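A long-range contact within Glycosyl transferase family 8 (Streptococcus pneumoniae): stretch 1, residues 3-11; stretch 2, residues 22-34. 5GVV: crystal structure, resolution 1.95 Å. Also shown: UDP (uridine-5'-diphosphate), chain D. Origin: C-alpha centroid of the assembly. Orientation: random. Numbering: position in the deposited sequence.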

# COMPACT_ATOMS: atom_id res chain seq x y z
N ASN A 3 3.37 33.88 -0.74
CA ASN A 3 2.35 32.84 -0.65
C ASN A 3 2.31 32.14 0.71
O ASN A 3 3.34 31.72 1.23
CB ASN A 3 2.53 31.81 -1.76
CG ASN A 3 1.55 31.99 -2.90
OD1 ASN A 3 0.42 31.50 -2.85
ND2 ASN A 3 1.98 32.69 -3.95
N THR A 4 1.11 32.02 1.27
CA THR A 4 0.93 31.46 2.61
C THR A 4 0.51 29.99 2.56
O THR A 4 -0.11 29.55 1.58
CB THR A 4 -0.13 32.26 3.40
OG1 THR A 4 0.00 33.66 3.10
CG2 THR A 4 0.02 32.05 4.89
N LYS A 5 0.83 29.23 3.60
CA LYS A 5 0.48 27.81 3.67
C LYS A 5 -0.94 27.57 4.19
O LYS A 5 -1.41 28.27 5.10
CB LYS A 5 1.47 27.05 4.56
CG LYS A 5 2.86 26.85 3.98
CD LYS A 5 3.66 25.90 4.87
CE LYS A 5 5.09 25.71 4.38
NZ LYS A 5 5.90 26.95 4.52
N ARG A 6 -1.61 26.58 3.61
CA ARG A 6 -2.95 26.19 4.05
C ARG A 6 -2.88 24.90 4.86
O ARG A 6 -2.39 23.88 4.37
CB ARG A 6 -3.89 26.03 2.85
CG ARG A 6 -4.27 27.35 2.16
CD ARG A 6 -3.20 27.83 1.18
NE ARG A 6 -2.99 26.88 0.09
CZ ARG A 6 -3.72 26.85 -1.03
NH1 ARG A 6 -3.46 25.95 -1.97
NH2 ARG A 6 -4.73 27.70 -1.20
N ALA A 7 -3.36 24.94 6.10
CA ALA A 7 -3.25 23.79 7.01
C ALA A 7 -4.34 22.73 6.79
O ALA A 7 -5.54 23.04 6.78
CB ALA A 7 -3.26 24.26 8.45
N VAL A 8 -3.91 21.48 6.65
CA VAL A 8 -4.81 20.35 6.39
C VAL A 8 -4.40 19.17 7.27
O VAL A 8 -3.20 18.92 7.43
CB VAL A 8 -4.74 19.92 4.91
CG1 VAL A 8 -5.64 18.71 4.65
CG2 VAL A 8 -5.13 21.07 3.99
N VAL A 9 -5.37 18.46 7.84
CA VAL A 9 -5.03 17.33 8.70
C VAL A 9 -5.74 16.04 8.29
O VAL A 9 -6.95 16.03 8.05
CB VAL A 9 -5.25 17.66 10.21
CG1 VAL A 9 -6.66 18.15 10.47
CG2 VAL A 9 -4.93 16.46 11.08
N PHE A 10 -4.96 14.96 8.17
CA PHE A 10 -5.51 13.62 7.96
C PHE A 10 -5.23 12.79 9.21
O PHE A 10 -4.40 13.18 10.04
CB PHE A 10 -4.86 12.92 6.77
CG PHE A 10 -5.16 13.55 5.43
CD1 PHE A 10 -4.39 14.61 4.96
CD2 PHE A 10 -6.18 13.06 4.62
CE1 PHE A 10 -4.65 15.18 3.73
CE2 PHE A 10 -6.44 13.63 3.38
CZ PHE A 10 -5.67 14.69 2.93
N ALA A 11 -5.89 11.65 9.33
CA ALA A 11 -5.68 10.73 10.45
C ALA A 11 -5.84 9.30 9.97
O ALA A 11 -6.87 8.94 9.41
CB ALA A 11 -6.66 11.02 11.57
N THR A 22 -3.33 8.12 -1.41
CA THR A 22 -4.21 8.46 -2.53
C THR A 22 -4.98 9.75 -2.28
O THR A 22 -5.10 10.60 -3.17
CB THR A 22 -5.19 7.32 -2.82
OG1 THR A 22 -4.46 6.16 -3.24
CG2 THR A 22 -6.16 7.72 -3.93
N ALA A 23 -5.52 9.91 -1.08
CA ALA A 23 -6.27 11.12 -0.74
C ALA A 23 -5.35 12.34 -0.77
O ALA A 23 -5.72 13.40 -1.28
CB ALA A 23 -6.93 10.99 0.61
N MSE A 24 -4.13 12.20 -0.22
CA MSE A 24 -3.16 13.28 -0.25
C MSE A 24 -2.74 13.60 -1.65
O MSE A 24 -2.62 14.74 -2.03
CB MSE A 24 -1.90 12.99 0.64
CG MSE A 24 -2.20 12.95 2.12
SE MSE A 24 -0.54 12.36 3.11
CE MSE A 24 0.46 13.66 2.09
N LYS A 25 -2.49 12.58 -2.47
CA LYS A 25 -2.13 12.81 -3.87
C LYS A 25 -3.19 13.64 -4.60
O LYS A 25 -2.86 14.57 -5.33
CB LYS A 25 -1.91 11.49 -4.61
CG LYS A 25 -0.51 10.93 -4.44
CD LYS A 25 -0.16 9.88 -5.50
CE LYS A 25 -0.82 8.55 -5.22
NZ LYS A 25 -0.14 7.42 -5.95
N SER A 26 -4.46 13.32 -4.39
CA SER A 26 -5.54 14.05 -5.05
C SER A 26 -5.59 15.50 -4.57
O SER A 26 -5.78 16.41 -5.37
CB SER A 26 -6.89 13.35 -4.84
OG SER A 26 -7.31 13.37 -3.48
N LEU A 27 -5.37 15.70 -3.27
CA LEU A 27 -5.30 17.04 -2.68
C LEU A 27 -4.15 17.87 -3.27
O LEU A 27 -4.35 19.03 -3.66
CB LEU A 27 -5.16 16.94 -1.16
CG LEU A 27 -4.95 18.23 -0.34
CD1 LEU A 27 -6.15 19.15 -0.46
CD2 LEU A 27 -4.68 17.91 1.11
N CYS A 28 -2.97 17.27 -3.34
CA CYS A 28 -1.77 17.98 -3.81
C CYS A 28 -1.79 18.19 -5.32
O CYS A 28 -1.17 19.13 -5.83
CB CYS A 28 -0.51 17.20 -3.42
SG CYS A 28 -0.22 17.10 -1.64
N ARG A 29 -2.49 17.32 -6.03
CA ARG A 29 -2.66 17.45 -7.47
C ARG A 29 -3.28 18.80 -7.83
O ARG A 29 -2.92 19.42 -8.83
CB ARG A 29 -3.53 16.31 -7.99
CG ARG A 29 -3.93 16.43 -9.45
CD ARG A 29 -2.71 16.45 -10.37
NE ARG A 29 -3.10 16.40 -11.77
CZ ARG A 29 -3.32 17.47 -12.52
NH1 ARG A 29 -3.19 18.69 -12.02
NH2 ARG A 29 -3.68 17.33 -13.79
N HIS A 30 -4.21 19.27 -6.99
CA HIS A 30 -5.01 20.44 -7.34
C HIS A 30 -4.79 21.64 -6.41
O HIS A 30 -5.35 22.71 -6.64
CB HIS A 30 -6.49 20.07 -7.35
CG HIS A 30 -6.83 18.98 -8.32
ND1 HIS A 30 -6.89 19.18 -9.68
CD2 HIS A 30 -7.13 17.67 -8.13
CE1 HIS A 30 -7.21 18.05 -10.28
NE2 HIS A 30 -7.36 17.12 -9.36
N ASN A 31 -3.97 21.46 -5.37
CA ASN A 31 -3.73 22.51 -4.39
C ASN A 31 -2.27 22.53 -3.92
O ASN A 31 -1.75 21.51 -3.45
CB ASN A 31 -4.65 22.33 -3.17
CG ASN A 31 -6.12 22.33 -3.55
OD1 ASN A 31 -6.81 23.35 -3.44
ND2 ASN A 31 -6.62 21.17 -3.98
N SER A 32 -1.61 23.67 -4.06
CA SER A 32 -0.23 23.83 -3.60
C SER A 32 -0.18 24.54 -2.25
O SER A 32 -1.23 24.90 -1.69
CB SER A 32 0.59 24.60 -4.63
OG SER A 32 0.01 25.87 -4.91
N HIS A 33 1.03 24.72 -1.72
CA HIS A 33 1.25 25.41 -0.46
C HIS A 33 0.43 24.84 0.69
O HIS A 33 -0.32 25.57 1.36
CB HIS A 33 0.97 26.91 -0.61
CG HIS A 33 1.85 27.59 -1.62
ND1 HIS A 33 1.60 27.53 -2.97
CD2 HIS A 33 2.97 28.34 -1.47
CE1 HIS A 33 2.53 28.21 -3.61
NE2 HIS A 33 3.37 28.71 -2.73
N LEU A 34 0.57 23.54 0.93
CA LEU A 34 -0.21 22.88 1.97
C LEU A 34 0.66 22.44 3.14
O LEU A 34 1.67 21.75 2.96
CB LEU A 34 -0.94 21.68 1.38
CG LEU A 34 -1.74 21.92 0.10
CD1 LEU A 34 -2.19 20.60 -0.48
CD2 LEU A 34 -2.93 22.81 0.37
N1 UDP D . -9.35 4.76 9.31
C2 UDP D . -8.08 4.22 9.34
N3 UDP D . -7.89 2.86 9.18
C4 UDP D . -8.98 2.03 9.00
C5 UDP D . -10.26 2.58 8.97
C6 UDP D . -10.44 3.93 9.25
O2 UDP D . -7.12 4.96 9.50
O4 UDP D . -8.81 0.81 8.86
C1' UDP D . -9.52 6.22 9.48
C2' UDP D . -9.49 6.89 8.11
O2' UDP D . -8.90 8.16 8.20
C3' UDP D . -10.96 7.06 7.78
C4' UDP D . -11.57 7.28 9.16
O4' UDP D . -10.78 6.52 10.06
O3' UDP D . -11.16 8.16 6.92
C5' UDP D . -13.03 6.84 9.23
O5' UDP D . -13.21 5.70 8.41
PA UDP D . -14.27 5.76 7.21
O1A UDP D . -13.84 6.85 6.32
O2A UDP D . -14.34 4.46 6.51
O3A UDP D . -15.69 6.10 7.91
PB UDP D . -16.94 6.74 7.11
O1B UDP D . -17.96 7.24 8.07
O2B UDP D . -17.55 5.68 6.28
O3B UDP D . -16.47 7.85 6.25
O HOH W 1 -6.00 25.98 -3.62

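Strand 6-11 and the helix through residues 22-30 run nearly antiparallel, at 164°, with axes 10.7 Å apart at closest approach. The gap is filled by side chains that leave the strand on alternate residues. Val8 and Phe10 point toward the helix.

Phe10 is the large bump at this end. Its ring fits into a hollow lined by Ala23, Met24 and Leu27 of the helix. Met24, a selenomethionine, covers one face: its CG lies 4.0 Å from the Phe10 ring centroid, 23° off the normal, a CH-pi contact. Its SE sits farther out, 5.3 Å from the same centroid and oblique to the ring. Leu27 meets the ring at its edge, with CD2 3.8 Å from Phe10 CE1. Ala23 is small, and its CB packs 3.9 Å from Phe10 CE2.

Leu27 also serves the next step along the strand. Its CD2 lies 3.8 Å from Val8 CG1 as well, so one methyl touches both strand side chains. These contacts are purely apolar, and all the residues in them are buried.

At the other end the chain leaves the helix and comes alongside the strand. Arg6 and Leu34 form a parallel bridge, CA to CA 4.8 Å, with their side chains on the same face of the sheet. Arg6 N donates to His33 O at 2.8 Å and 167°, a nearly straight bond. Two CA-H...O contacts flank it: Lys5 CA to His33 O at 3.3 Å, and Leu34 CA to Arg6 O at 3.4 Å.

The Arg6 side chain folds back over this backbone, with chi2 and chi3 both p. Arg6 NE donates to the same His33 O at 3.2 Å, and Arg6 NH1 makes a very short bond of 2.5 Å to Ser32 O. A weak bond links Arg6 NE to Ser32 O at 3.2 Å. Both carbonyls lie at the guanidinium edge, near its plane, where its N-H groups point. Leu34 CD2 and Asn31 CB each approach Arg6 NH1 to 4.0 Å. Water 1 joins Arg6 NH1, at 3.0 Å, to Asn31 OD1, at 2.8 Å.

His33 is the second bump. Its side chain points toward the first stretch and packs against Asn3 and Thr4. Asn3 CG lies over one face of the ring, and Asn3 CB comes within 3.4 Å of His33 NE2. A hydrogen bond of 3.0 Å between His33 ND1 and Ser32 OG tethers the ring within its own stretch.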